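CRISPR-associated endonuclease Cas3-HD (Methanocaldococcus jannaschii, PDB 3S4L) cleaves single-stranded DNA with the help of magnesium, and single-stranded RNA without need of cations, as an effector nuclease of CRISPR interference. Local coordinates at residues A[46-51]-A[113-118]; A[55-60]-A[105-110]. All coordinates share one frame; numbering follows the deposited sequence.

Contact 1: A[46-51]-A[113-118]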
loop_
_atom_site.group_PDB
_atom_site.type_symbol
_atom_site.label_atom_id
_atom_site.label_comp_id
_atom_site.label_asym_id
_atom_site.label_seq_id
_atom_site.Cartn_x
_atom_site.Cartn_y
_atom_site.Cartn_z
ATOM N N LEU A 46 2.773 -19.635 2.122
ATOM C CA LEU A 46 3.161 -19.241 0.774
ATOM C C LEU A 46 4.660 -19.479 0.611
ATOM O O LEU A 46 5.316 -18.861 -0.228
ATOM C CB LEU A 46 2.838 -17.766 0.527
ATOM C CG LEU A 46 1.388 -17.313 0.732
ATOM C CD1 LEU A 46 1.183 -15.936 0.130
ATOM C CD2 LEU A 46 0.431 -18.309 0.116
ATOM N N ASN A 47 5.193 -20.376 1.438
ATOM C CA ASN A 47 6.636 -20.628 1.522
ATOM C C ASN A 47 7.493 -19.363 1.637
ATOM O O ASN A 47 8.573 -19.266 1.058
ATOM C CB ASN A 47 7.132 -21.484 0.354
ATOM C CG ASN A 47 8.442 -22.191 0.667
ATOM O OD1 ASN A 47 8.662 -22.657 1.795
ATOM N ND2 ASN A 47 9.320 -22.274 -0.327
ATOM N N ILE A 48 7.006 -18.395 2.392
ATOM C CA ILE A 48 7.788 -17.213 2.698
ATOM C C ILE A 48 8.179 -17.305 4.168
ATOM O O ILE A 48 7.307 -17.344 5.041
ATOM C CB ILE A 48 6.978 -15.939 2.439
ATOM C CG1 ILE A 48 6.496 -15.907 0.979
ATOM C CG2 ILE A 48 7.811 -14.728 2.759
ATOM C CD1 ILE A 48 5.785 -14.627 0.604
ATOM N N LYS A 49 9.483 -17.373 4.436
ATOM C CA LYS A 49 9.966 -17.583 5.800
ATOM C C LYS A 49 10.567 -16.311 6.434
ATOM O O LYS A 49 11.626 -15.825 6.021
ATOM C CB LYS A 49 10.972 -18.736 5.830
ATOM C CG LYS A 49 10.758 -19.730 6.952
ATOM C CD LYS A 49 10.676 -21.151 6.403
ATOM C CE LYS A 49 10.837 -22.200 7.497
ATOM N NZ LYS A 49 12.197 -22.157 8.112
ATOM N N LEU A 50 9.862 -15.774 7.426
ATOM C CA LEU A 50 10.274 -14.563 8.131
ATOM C C LEU A 50 10.143 -14.819 9.619
ATOM O O LEU A 50 9.133 -15.377 10.055
ATOM C CB LEU A 50 9.346 -13.393 7.779
ATOM C CG LEU A 50 9.424 -12.669 6.434
ATOM C CD1 LEU A 50 8.616 -11.384 6.525
ATOM C CD2 LEU A 50 10.866 -12.364 6.075
ATOM N N ASP A 51 11.136 -14.414 10.407
ATOM C CA ASP A 51 11.004 -14.534 11.868
ATOM C C ASP A 51 10.071 -13.430 12.397
ATOM O O ASP A 51 9.631 -12.576 11.627
ATOM C CB ASP A 51 12.372 -14.519 12.581
ATOM C CG ASP A 51 13.142 -13.210 12.364
ATOM O OD1 ASP A 51 12.521 -12.211 11.953
ATOM O OD2 ASP A 51 14.368 -13.172 12.613
ATOM N N ALA A 113 7.156 -9.006 -1.542
ATOM C CA ALA A 113 6.840 -7.673 -2.068
ATOM C C ALA A 113 5.532 -7.689 -2.873
ATOM O O ALA A 113 4.683 -6.792 -2.755
ATOM C CB ALA A 113 7.987 -7.180 -2.926
ATOM N N PHE A 114 5.360 -8.720 -3.693
ATOM C CA PHE A 114 4.113 -8.857 -4.423
ATOM C C PHE A 114 2.943 -8.959 -3.454
ATOM O O PHE A 114 1.953 -8.236 -3.581
ATOM C CB PHE A 114 4.128 -10.078 -5.350
ATOM C CG PHE A 114 2.795 -10.352 -6.013
ATOM C CD1 PHE A 114 1.923 -11.303 -5.492
ATOM C CD2 PHE A 114 2.409 -9.653 -7.148
ATOM C CE1 PHE A 114 0.687 -11.560 -6.107
ATOM C CE2 PHE A 114 1.178 -9.897 -7.759
ATOM C CZ PHE A 114 0.320 -10.850 -7.237
ATOM N N ILE A 115 3.043 -9.860 -2.481
ATOM C CA ILE A 115 1.908 -10.082 -1.597
ATOM C C ILE A 115 1.611 -8.849 -0.744
ATOM O O ILE A 115 0.460 -8.567 -0.419
ATOM C CB ILE A 115 2.117 -11.261 -0.667
ATOM C CG1 ILE A 115 0.878 -11.445 0.166
ATOM C CG2 ILE A 115 3.206 -10.965 0.326
ATOM C CD1 ILE A 115 1.144 -12.204 1.407
ATOM N N GLY A 116 2.655 -8.121 -0.363
ATOM C CA GLY A 116 2.463 -6.896 0.398
ATOM C C GLY A 116 1.784 -5.855 -0.470
ATOM O O GLY A 116 0.828 -5.223 -0.039
ATOM N N ALA A 117 2.265 -5.693 -1.703
ATOM C CA ALA A 117 1.714 -4.689 -2.606
ATOM C C ALA A 117 0.249 -4.972 -2.945
ATOM O O ALA A 117 -0.570 -4.051 -3.039
ATOM C CB ALA A 117 2.552 -4.599 -3.888
ATOM N N LEU A 118 -0.069 -6.249 -3.135
ATOM C CA LEU A 118 -1.432 -6.688 -3.410
ATOM C C LEU A 118 -2.357 -6.399 -2.228
ATOM O O LEU A 118 -3.503 -6.012 -2.408
ATOM C CB LEU A 118 -1.446 -8.189 -3.714
ATOM C CG LEU A 118 -2.785 -8.807 -4.126
ATOM C CD1 LEU A 118 -3.373 -8.052 -5.320
ATOM C CD2 LEU A 118 -2.593 -10.278 -4.453
#
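No flat group meets another between L46, I48 and I115; the contact is made by branched aliphatic side chains, and the side chain of F114, next to I115 in the helix, touches M191 on helix 181-197. In the all-helical HD domain of this Cas3 nuclease, the meeting sets the loop between helices 36-43 and 52-65 against the middle of helix 110-121. L46 supplies the nearest approach: its CD1 comes within 3.9 Å of CD1 of I115, the two chains crossing obliquely so that one methyl of each does the touching. For L46 this reach follows from a chi2 of -166°, which places CD1 anti to CA, at the far end of the chain, while the other methyl, CD2, stays further from I115. I48 comes in from farther along the loop and offers CD1 to the other branch of the same isoleucine, a looser apolar contact.

I115 thus receives the loop with both of its branches. CG1 stands opposite its own backbone N (chi1 -178°), sending CD1 toward L46, whereas CG2 is directed to I48. Between the two loop residues, N47 adopts a left-handed backbone conformation (phi 48°), a turn from which L46 and I48 both start toward the helix. I207 of helix 204-215 touches L46 as well as I115, joining a third element to the pair, and I48 also touches N111 and L112, near the start of helix 110-121. The area buried is small, 88 Å² in all, and no hydrogen bond crosses it. Some 12 Å separate the side chain of I115 from that of H123, a ligand of the catalytic metal. I48 CD1 stays 4.5 Å from I115 CG2, the looser of the two methyl contacts.

Contact 2: A[55-60]-A[105-110]; sequences VDEFMK and KKFGDK
OE1 of E57 is the polar atom on which K106 and F107 converge, though neither forms a hydrogen bond with it. K106 NZ stands 4.3 Å from E57 OE1, beyond salt-bridge range, so the opposite charges probably attract only at a distance; the nearest part of the lysine is CE, 4.0 Å from that oxygen. The two chains cross at about a right angle, the glutamate extended beyond CG and the lysine bent at chi2 and chi3. CE1 of F107 approaches the same oxygen, and the carboxylate and phenyl planes are 22° apart.

Since F107 also touches K54 and I61, it enters the diamond K54-E57-F58-I61 as a knob into a hole, packing the C-terminal end of helix 91-107 on helix 52-65 of the HD domain. F107 carries most of the apolar contact. With CG beside its own backbone N (chi1 -61°), the ring is thrust rim first against helix 52-65, and its far corner CZ reaches 3.7 Å from F58 N, obliquely to the ring. CB of F58 lies 3.9 Å from F107 CZ, while CB of E57 sits at the phenyl edge, near its plane. The two aromatic rings are not stacked: F107 CE2 lies at the edge of the F58 ring, close to its plane. One face of F107 is taken by its neighbour K106, whose CG rides 3.6 Å above the ring plane toward the rim.

On another side of helix 52-65, D56 is held by a salt bridge to K32 and a hydrogen bond to W28. Beyond F107 the helix stops at G108, where phi turns positive, and D109 then caps the next helix through OD1, which accepts a hydrogen bond from L112 N.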
loop_
_atom_site.group_PDB
_atom_site.type_symbol
_atom_site.label_atom_id
_atom_site.label_comp_id
_atom_site.label_asym_id
_atom_site.label_seq_id
_atom_site.Cartn_x
_atom_site.Cartn_y
_atom_site.Cartn_z
ATOM N N VAL A 55 8.561 -9.989 10.414
ATOM C CA VAL A 55 7.132 -9.880 10.135
ATOM C C VAL A 55 6.599 -8.566 10.647
ATOM O O VAL A 55 5.724 -7.952 10.037
ATOM C CB VAL A 55 6.348 -11.017 10.809
ATOM C CG1 VAL A 55 4.856 -10.753 10.724
ATOM C CG2 VAL A 55 6.722 -12.362 10.191
ATOM N N ASP A 56 7.156 -8.133 11.770
ATOM C CA ASP A 56 6.792 -6.868 12.387
ATOM C C ASP A 56 7.188 -5.704 11.476
ATOM O O ASP A 56 6.372 -4.829 11.159
ATOM C CB ASP A 56 7.485 -6.769 13.770
ATOM C CG ASP A 56 6.985 -5.596 14.610
ATOM O OD1 ASP A 56 5.994 -4.947 14.219
ATOM O OD2 ASP A 56 7.574 -5.330 15.679
ATOM N N GLU A 57 8.453 -5.689 11.065
ATOM C CA GLU A 57 8.948 -4.680 10.131
ATOM C C GLU A 57 8.093 -4.651 8.874
ATOM O O GLU A 57 7.754 -3.581 8.374
ATOM C CB GLU A 57 10.394 -4.973 9.739
ATOM C CG GLU A 57 11.360 -4.981 10.894
ATOM C CD GLU A 57 12.687 -5.616 10.524
ATOM O OE1 GLU A 57 13.097 -5.487 9.348
ATOM O OE2 GLU A 57 13.313 -6.252 11.405
ATOM N N PHE A 58 7.783 -5.835 8.355
ATOM C CA PHE A 58 6.982 -5.962 7.141
ATOM C C PHE A 58 5.623 -5.293 7.346
ATOM O O PHE A 58 5.193 -4.491 6.519
ATOM C CB PHE A 58 6.859 -7.447 6.740
ATOM C CG PHE A 58 5.814 -7.732 5.690
ATOM C CD1 PHE A 58 6.068 -7.486 4.347
ATOM C CD2 PHE A 58 4.584 -8.277 6.046
ATOM C CE1 PHE A 58 5.111 -7.765 3.367
ATOM C CE2 PHE A 58 3.610 -8.552 5.075
ATOM C CZ PHE A 58 3.880 -8.302 3.727
ATOM N N MET A 59 4.972 -5.586 8.469
ATOM C CA MET A 59 3.666 -4.997 8.766
ATOM C C MET A 59 3.732 -3.478 8.915
ATOM O O MET A 59 2.841 -2.774 8.436
ATOM C CB MET A 59 3.053 -5.623 10.017
ATOM C CG MET A 59 2.577 -7.053 9.790
ATOM S SD MET A 59 1.406 -7.158 8.399
ATOM C CE MET A 59 0.147 -6.042 9.006
ATOM N N LYS A 60 4.781 -2.982 9.573
ATOM C CA LYS A 60 4.972 -1.546 9.734
ATOM C C LYS A 60 5.076 -0.831 8.389
ATOM O O LYS A 60 4.700 0.333 8.255
ATOM C CB LYS A 60 6.242 -1.248 10.529
ATOM C CG LYS A 60 6.181 -1.510 12.029
ATOM C CD LYS A 60 7.509 -1.099 12.661
ATOM C CE LYS A 60 7.846 -1.916 13.885
ATOM N NZ LYS A 60 9.252 -1.670 14.302
ATOM N N LYS A 105 13.218 -3.874 -2.048
ATOM C CA LYS A 105 14.507 -3.374 -1.560
ATOM C C LYS A 105 14.818 -3.898 -0.154
ATOM O O LYS A 105 15.864 -4.493 0.083
ATOM C CB LYS A 105 14.527 -1.847 -1.547
ATOM C CG LYS A 105 15.886 -1.271 -1.230
ATOM C CD LYS A 105 16.803 -1.360 -2.427
ATOM C CE LYS A 105 18.252 -1.068 -2.040
ATOM N NZ LYS A 105 18.360 -0.124 -0.885
ATOM N N LYS A 106 13.883 -3.691 0.764
ATOM C CA LYS A 106 14.086 -4.023 2.172
ATOM C C LYS A 106 14.289 -5.517 2.427
ATOM O O LYS A 106 15.106 -5.892 3.265
ATOM C CB LYS A 106 12.927 -3.480 3.030
ATOM C CG LYS A 106 12.972 -3.897 4.504
ATOM C CD LYS A 106 13.992 -3.084 5.304
ATOM C CE LYS A 106 14.895 -3.981 6.167
ATOM N NZ LYS A 106 15.903 -3.204 6.956
ATOM N N PHE A 107 13.561 -6.372 1.713
ATOM C CA PHE A 107 13.609 -7.801 2.008
ATOM C C PHE A 107 14.169 -8.707 0.901
ATOM O O PHE A 107 14.391 -9.892 1.140
ATOM C CB PHE A 107 12.226 -8.313 2.397
ATOM C CG PHE A 107 11.646 -7.667 3.629
ATOM C CD1 PHE A 107 12.050 -8.062 4.902
ATOM C CD2 PHE A 107 10.657 -6.694 3.517
ATOM C CE1 PHE A 107 11.494 -7.481 6.040
ATOM C CE2 PHE A 107 10.095 -6.108 4.658
ATOM C CZ PHE A 107 10.513 -6.505 5.914
ATOM N N GLY A 108 14.377 -8.169 -0.299
ATOM C CA GLY A 108 14.859 -8.963 -1.423
ATOM C C GLY A 108 14.104 -10.259 -1.726
ATOM O O GLY A 108 14.726 -11.271 -2.072
ATOM N N ASP A 109 12.773 -10.233 -1.598
ATOM C CA ASP A 109 11.917 -11.407 -1.857
ATOM C C ASP A 109 10.717 -11.002 -2.721
ATOM O O ASP A 109 9.728 -10.466 -2.214
ATOM C CB ASP A 109 11.440 -12.044 -0.527
ATOM C CG ASP A 109 10.533 -13.277 -0.740
ATOM O OD1 ASP A 109 9.716 -13.275 -1.685
ATOM O OD2 ASP A 109 10.635 -14.255 0.034
ATOM N N LYS A 110 10.810 -11.247 -4.024
ATOM C CA LYS A 110 9.750 -10.841 -4.955
ATOM C C LYS A 110 8.342 -11.290 -4.538
ATOM O O LYS A 110 7.381 -10.552 -4.723
ATOM C CB LYS A 110 10.042 -11.319 -6.386
ATOM C CG LYS A 110 11.071 -10.490 -7.160
ATOM C CD LYS A 110 11.240 -10.953 -8.631
ATOM C CE LYS A 110 12.369 -11.981 -8.795
ATOM N NZ LYS A 110 13.028 -11.965 -10.160
#

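In the fold
From the N terminus, the chain leaves helix 36-43, passes through loop 46-51 and enters helix 52-65. Contact 1 is closed only much later, when 113-118 of helix 110-121 returns to that loop; contact 2 opens and closes within this span, joining 55-60 to 105-110 near the end of helix 91-107. The contacts are therefore nested, not crossed, with centres 8 Å apart. They also touch: L50 packs on V55, I48 on D109, and the ring of F58 lies against G116. Together they tie the loop and helices 52-65, 91-107 and 110-121, which lead to D67, start at H91 and precede H123 and H124, the metal ligands.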